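Local coordinates for ATP-dependent Clp protease adapter protein ClpS 2 (Agrobacterium tumefaciens, PDB 4YJM) that is an N-degron adaptor that probably binds the N-terminal domain of the chaperone ClpA and modulates which proteins the ClpAP protease degrades, at residues R48-E51 and D52-R55; K80-E83 and A84-G88. One frame throughout, in Å; residues are numbered along the deposited sequence.

Contact 1: R48-E51 and D52-R55; sequences RMSE and DTGR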
ATOM      1  N   ARG A  48       5.741  -4.523  -7.010  1.00 25.39           N
ATOM      2  CA  ARG A  48       5.958  -4.814  -8.415  1.00 33.70           C
ATOM      3  C   ARG A  48       4.847  -4.205  -9.291  1.00 38.39           C
ATOM      4  O   ARG A  48       4.590  -4.681 -10.389  1.00 33.48           O
ATOM      5  CB  ARG A  48       6.065  -6.335  -8.627  1.00 39.68           C
ATOM      6  CG  ARG A  48       7.200  -6.989  -7.805  1.00 71.50           C
ATOM      7  CD  ARG A  48       7.277  -8.505  -7.998  1.00123.45           C
ATOM      8  NE  ARG A  48       7.506  -8.872  -9.393  1.00154.53           N
ATOM      9  CZ  ARG A  48       7.292 -10.081  -9.898  1.00161.85           C
ATOM     10  NH1 ARG A  48       6.835 -11.061  -9.130  1.00177.12           N
ATOM     11  NH2 ARG A  48       7.529 -10.310 -11.182  1.00179.58           N
ATOM     12  N   MET A  49       4.214  -3.141  -8.812  1.00 41.20           N
ATOM     13  CA  MET A  49       3.036  -2.571  -9.471  1.00 44.78           C
ATOM     14  C   MET A  49       3.436  -1.533 -10.534  1.00 42.60           C
ATOM     15  O   MET A  49       4.313  -0.694 -10.308  1.00 46.83           O
ATOM     16  CB  MET A  49       2.106  -1.976  -8.392  1.00 38.51           C
ATOM     17  CG  MET A  49       0.836  -1.421  -8.919  1.00 39.28           C
ATOM     18  SD  MET A  49      -0.186  -0.921  -7.551  1.00 40.63           S
ATOM     19  CE  MET A  49      -0.854  -2.533  -7.053  1.00 41.83           C
ATOM     20  N   SER A  50       2.835  -1.597 -11.720  1.00 42.68           N
ATOM     21  CA  SER A  50       3.267  -0.698 -12.787  1.00 47.73           C
ATOM     22  C   SER A  50       2.817   0.731 -12.513  1.00 41.37           C
ATOM     23  O   SER A  50       1.944   0.977 -11.660  1.00 37.61           O
ATOM     24  CB  SER A  50       2.716  -1.143 -14.144  1.00 60.01           C
ATOM     25  OG  SER A  50       1.311  -0.977 -14.150  1.00 55.48           O
ATOM     26  N   GLU A  51       3.391   1.666 -13.258  1.00 57.04           N
ATOM     27  CA  GLU A  51       3.019   3.065 -13.126  1.00 72.11           C
ATOM     28  C   GLU A  51       1.507   3.296 -13.296  1.00 55.54           C
ATOM     29  O   GLU A  51       0.870   3.851 -12.407  1.00 48.43           O
ATOM     30  CB  GLU A  51       3.798   3.897 -14.130  1.00120.87           C
ATOM     31  CG  GLU A  51       3.626   5.378 -13.929  1.00131.97           C
ATOM     32  CD  GLU A  51       4.746   6.166 -14.546  1.00126.25           C
ATOM     33  OE1 GLU A  51       5.900   5.968 -14.116  1.00103.04           O
ATOM     34  OE2 GLU A  51       4.473   6.970 -15.462  1.00141.06           O
ATOM     35  N   ASP A  52       0.928   2.846 -14.408  1.00 50.19           N
ATOM     36  CA  ASP A  52      -0.498   3.052 -14.673  1.00 66.39           C
ATOM     37  C   ASP A  52      -1.383   2.477 -13.572  1.00 55.53           C
ATOM     38  O   ASP A  52      -2.318   3.133 -13.096  1.00 45.55           O
ATOM     39  CB  ASP A  52      -0.898   2.435 -16.021  1.00 59.63           C
ATOM     40  CG  ASP A  52      -0.334   3.199 -17.201  1.00137.80           C
ATOM     41  OD1 ASP A  52       0.104   4.355 -17.017  1.00112.95           O
ATOM     42  OD2 ASP A  52      -0.338   2.647 -18.319  1.00165.32           O
ATOM     43  N   THR A  53      -1.111   1.238 -13.179  1.00 45.32           N
ATOM     44  CA  THR A  53      -1.854   0.608 -12.095  1.00 48.64           C
ATOM     45  C   THR A  53      -1.741   1.386 -10.770  1.00 43.50           C
ATOM     46  O   THR A  53      -2.752   1.639 -10.093  1.00 43.76           O
ATOM     47  CB  THR A  53      -1.374  -0.839 -11.854  1.00 58.01           C
ATOM     48  OG1 THR A  53      -1.471  -1.580 -13.082  1.00 56.22           O
ATOM     49  CG2 THR A  53      -2.237  -1.510 -10.805  1.00 61.93           C
ATOM     50  N   GLY A  54      -0.516   1.729 -10.403  1.00 40.45           N
ATOM     51  CA  GLY A  54      -0.254   2.573  -9.241  1.00 42.63           C
ATOM     52  C   GLY A  54      -1.067   3.863  -9.231  1.00 54.39           C
ATOM     53  O   GLY A  54      -1.630   4.242  -8.200  1.00 44.50           O
ATOM     54  N   ARG A  55      -1.144   4.544 -10.377  1.00 39.24           N
ATOM     55  CA  ARG A  55      -1.862   5.807 -10.439  1.00 53.10           C
ATOM     56  C   ARG A  55      -3.359   5.594 -10.235  1.00 55.17           C
ATOM     57  O   ARG A  55      -4.042   6.454  -9.680  1.00 43.20           O
ATOM     58  CB  ARG A  55      -1.601   6.515 -11.782  1.00 64.38           C
ATOM     59  CG  ARG A  55      -0.209   7.154 -11.939  1.00109.11           C
ATOM     60  CD  ARG A  55      -0.075   7.763 -13.332  1.00142.94           C
ATOM     61  NE  ARG A  55       1.245   8.320 -13.607  1.00148.48           N
ATOM     62  CZ  ARG A  55       1.600   8.842 -14.776  1.00184.30           C
ATOM     63  NH1 ARG A  55       0.738   8.878 -15.783  1.00207.87           N
ATOM     64  NH2 ARG A  55       2.821   9.331 -14.946  1.00195.52           N
TER
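Met-49 and Thr-53 meet at about a right angle, the methionine reaching across the threonine's methyl branch. CG of Met-49 does most of the touching, 3.6 Å from CG2 of Thr-53, while SD reaches on over the CA of Gly-54. The other branch of the same threonine serves Ser-50: its OG1 lies 3.0 Å from OG of Ser-50, a hydrogen bond in which either hydroxyl could be the donor. The rotation of Ser-50 explains this, because chi1 of 68° tucks OG between its own backbone N and carbonyl carbon, facing the first turn of the helix.

Farther round the turn, Glu-51 and Arg-55 run side by side and point the same way. OE2 of Glu-51 comes to 2.9 Å from NH2 of Arg-55, but over one face of the guanidinium, with the carboxylate and guanidinium planes 26° apart. No N-H aims at the oxygen, making this a salt bridge of charges alone on an exposed surface.

The backbone begins its helical pattern here: Gly-54 N bonds to Ser-50 O at 2.9 Å with an N-H...O angle of 167°, and Arg-55 N bonds to Glu-51 O. Just upstream, Met-49 is tied by a backbone hydrogen bond to Leu-43 of the preceding helix. Ser-50 holds the N-cap position, and the arrangement is the N-terminal turn of an alpha-helix, where a short loop leads from helix 36-47 into helix 51-64.

Contact 2: K80-E83 and A84-G88; sequences KAKE and ATDLG
Ala-81 and Thr-85 sit one turn apart in the middle of the alpha-helix 74-91, whose repeating i to i+4 pattern ties the two halves together. Among the backbone bonds, Ala-84 N reaches Lys-80 O at 3.0 Å, and Asp-86 N reaches Lys-82 O at 2.9 Å. Leu-87 N to Glu-83 O is longer, 3.2 Å, and more bent, with an N-H...O angle of 144°.

Ala-81 O has a second bond from a side chain. Both Thr-85 N and Thr-85 OG1 donate to it, from opposite faces of the carbonyl plane, the hydroxyl at 2.8 Å from Ala-81 O. OG1 comes back along the helix because chi1 of -62° sets it beside its own backbone N. Thr-85 OG1 in turn accepts from Phe-97 N, so the hydroxyl bridges helix 74-91 and strand 97-101.

The two buried alanines pack on their neighbours: Ala-81 on Phe-97 and Thr-99 of that strand, Ala-84 on Phe-97 as well as on Val-42 and Phe-47 of helix 36-47. Leu-87 adds a contact with Val-46.

Charge is paired on a more open side. Lys-82 runs out nearly straight and then bends at its last torsion, chi4 -66°, which swings the ammonium over toward Asp-86. Its CG also rests 3.5 Å from OD2 of Asp-86, and NZ of Lys-82 donates to the syn lone pair of that same OD2 at 3.1 Å.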
ATOM      1  N   LYS A  80       5.050  -6.512   3.932  1.00 26.06           N
ATOM      2  CA  LYS A  80       5.010  -5.502   2.874  1.00 29.35           C
ATOM      3  C   LYS A  80       4.409  -4.167   3.283  1.00 38.80           C
ATOM      4  O   LYS A  80       4.918  -3.151   2.854  1.00 27.42           O
ATOM      5  CB  LYS A  80       4.248  -6.021   1.682  1.00 29.92           C
ATOM      6  CG  LYS A  80       5.050  -7.111   0.929  1.00 38.00           C
ATOM      7  CD  LYS A  80       4.321  -7.601  -0.310  1.00 50.17           C
ATOM      8  CE  LYS A  80       5.136  -8.627  -1.090  1.00 62.48           C
ATOM      9  NZ  LYS A  80       6.505  -8.129  -1.416  1.00 53.81           N
ATOM     10  N   ALA A  81       3.324  -4.153   4.061  1.00 23.71           N
ATOM     11  CA  ALA A  81       2.774  -2.904   4.544  1.00 21.59           C
ATOM     12  C   ALA A  81       3.837  -2.163   5.333  1.00 28.68           C
ATOM     13  O   ALA A  81       4.004  -0.943   5.183  1.00 28.18           O
ATOM     14  CB  ALA A  81       1.505  -3.129   5.386  1.00 26.59           C
ATOM     15  N   LYS A  82       4.590  -2.886   6.158  1.00 27.68           N
ATOM     16  CA  LYS A  82       5.588  -2.209   6.982  1.00 27.57           C
ATOM     17  C   LYS A  82       6.792  -1.717   6.140  1.00 29.68           C
ATOM     18  O   LYS A  82       7.297  -0.632   6.377  1.00 27.25           O
ATOM     19  CB  LYS A  82       6.085  -3.107   8.094  1.00 31.54           C
ATOM     20  CG  LYS A  82       7.284  -2.516   8.885  1.00 31.70           C
ATOM     21  CD  LYS A  82       7.449  -3.152  10.245  1.00 51.94           C
ATOM     22  CE  LYS A  82       8.521  -2.435  11.073  1.00 60.65           C
ATOM     23  NZ  LYS A  82       9.863  -2.590  10.469  1.00 59.24           N
ATOM     24  N   GLU A  83       7.247  -2.495   5.159  1.00 25.88           N
ATOM     25  CA  GLU A  83       8.382  -2.054   4.328  1.00 30.54           C
ATOM     26  C   GLU A  83       8.014  -0.813   3.539  1.00 34.01           C
ATOM     27  O   GLU A  83       8.820   0.136   3.442  1.00 32.58           O
ATOM     28  CB  GLU A  83       8.846  -3.167   3.363  1.00 25.86           C
ATOM     29  CG  GLU A  83       9.578  -4.286   4.084  1.00 41.81           C
ATOM     30  CD  GLU A  83      10.030  -5.406   3.131  1.00 55.61           C
ATOM     31  OE1 GLU A  83       9.665  -5.346   1.941  1.00 55.22           O
ATOM     32  OE2 GLU A  83      10.728  -6.333   3.583  1.00 77.24           O
ATOM     33  N   ALA A  84       6.799  -0.804   2.998  1.00 26.08           N
ATOM     34  CA  ALA A  84       6.358   0.310   2.162  1.00 27.22           C
ATOM     35  C   ALA A  84       6.135   1.571   3.018  1.00 39.34           C
ATOM     36  O   ALA A  84       6.534   2.682   2.666  1.00 29.31           O
ATOM     37  CB  ALA A  84       5.112  -0.060   1.423  1.00 25.37           C
ATOM     38  N   THR A  85       5.516   1.395   4.166  1.00 26.72           N
ATOM     39  CA  THR A  85       5.387   2.501   5.105  1.00 26.00           C
ATOM     40  C   THR A  85       6.729   3.065   5.560  1.00 33.35           C
ATOM     41  O   THR A  85       6.867   4.279   5.727  1.00 32.70           O
ATOM     42  CB  THR A  85       4.604   2.079   6.347  1.00 28.27           C
ATOM     43  OG1 THR A  85       3.270   1.691   5.983  1.00 29.21           O
ATOM     44  CG2 THR A  85       4.530   3.190   7.335  1.00 29.77           C
ATOM     45  N   ASP A  86       7.686   2.182   5.850  1.00 27.95           N
ATOM     46  CA  ASP A  86       8.972   2.606   6.356  1.00 30.39           C
ATOM     47  C   ASP A  86       9.696   3.481   5.325  1.00 32.53           C
ATOM     48  O   ASP A  86      10.439   4.375   5.684  1.00 32.99           O
ATOM     49  CB  ASP A  86       9.887   1.403   6.707  1.00 39.04           C
ATOM     50  CG  ASP A  86       9.540   0.725   8.060  1.00 40.23           C
ATOM     51  OD1 ASP A  86       8.760   1.308   8.848  1.00 42.63           O
ATOM     52  OD2 ASP A  86      10.044  -0.395   8.304  1.00 48.33           O
ATOM     53  N   LEU A  87       9.510   3.190   4.050  1.00 30.29           N
ATOM     54  CA  LEU A  87      10.189   3.988   3.037  1.00 32.92           C
ATOM     55  C   LEU A  87       9.714   5.449   3.142  1.00 33.83           C
ATOM     56  O   LEU A  87      10.521   6.393   3.073  1.00 34.27           O
ATOM     57  CB  LEU A  87       9.928   3.397   1.654  1.00 27.37           C
ATOM     58  CG  LEU A  87      10.721   2.121   1.302  1.00 25.67           C
ATOM     59  CD1 LEU A  87      10.070   1.408   0.134  1.00 27.27           C
ATOM     60  CD2 LEU A  87      12.195   2.507   1.014  1.00 28.08           C
ATOM     61  N   GLY A  88       8.416   5.647   3.346  1.00 31.40           N
ATOM     62  CA  GLY A  88       7.885   6.995   3.481  1.00 40.43           C
ATOM     63  C   GLY A  88       8.296   7.641   4.782  1.00 35.65           C
ATOM     64  O   GLY A  88       8.762   8.795   4.842  1.00 35.84           O
TER

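Along the chain contact 1 comes first, at the start of helix 51-64, and contact 2 follows in the middle of helix 74-91, after strand 66-73. Their centres are about 17 Å apart and their nearest atoms about 7 Å, with no touch between them. Helix 36-47 connects them: the loop of contact 1 leads out of its C-terminal end, while side chains of contact 2 pack on Val-42, Val-46 and Phe-47 within it, and Lys-80 is hydrogen-bonded to Val-46 O. Contact 1, at the surface, is thus the first turn of helix 51-64, and contact 2 fastens a helix to its helical neighbour and to strand 97-101 of the three-stranded antiparallel sheet.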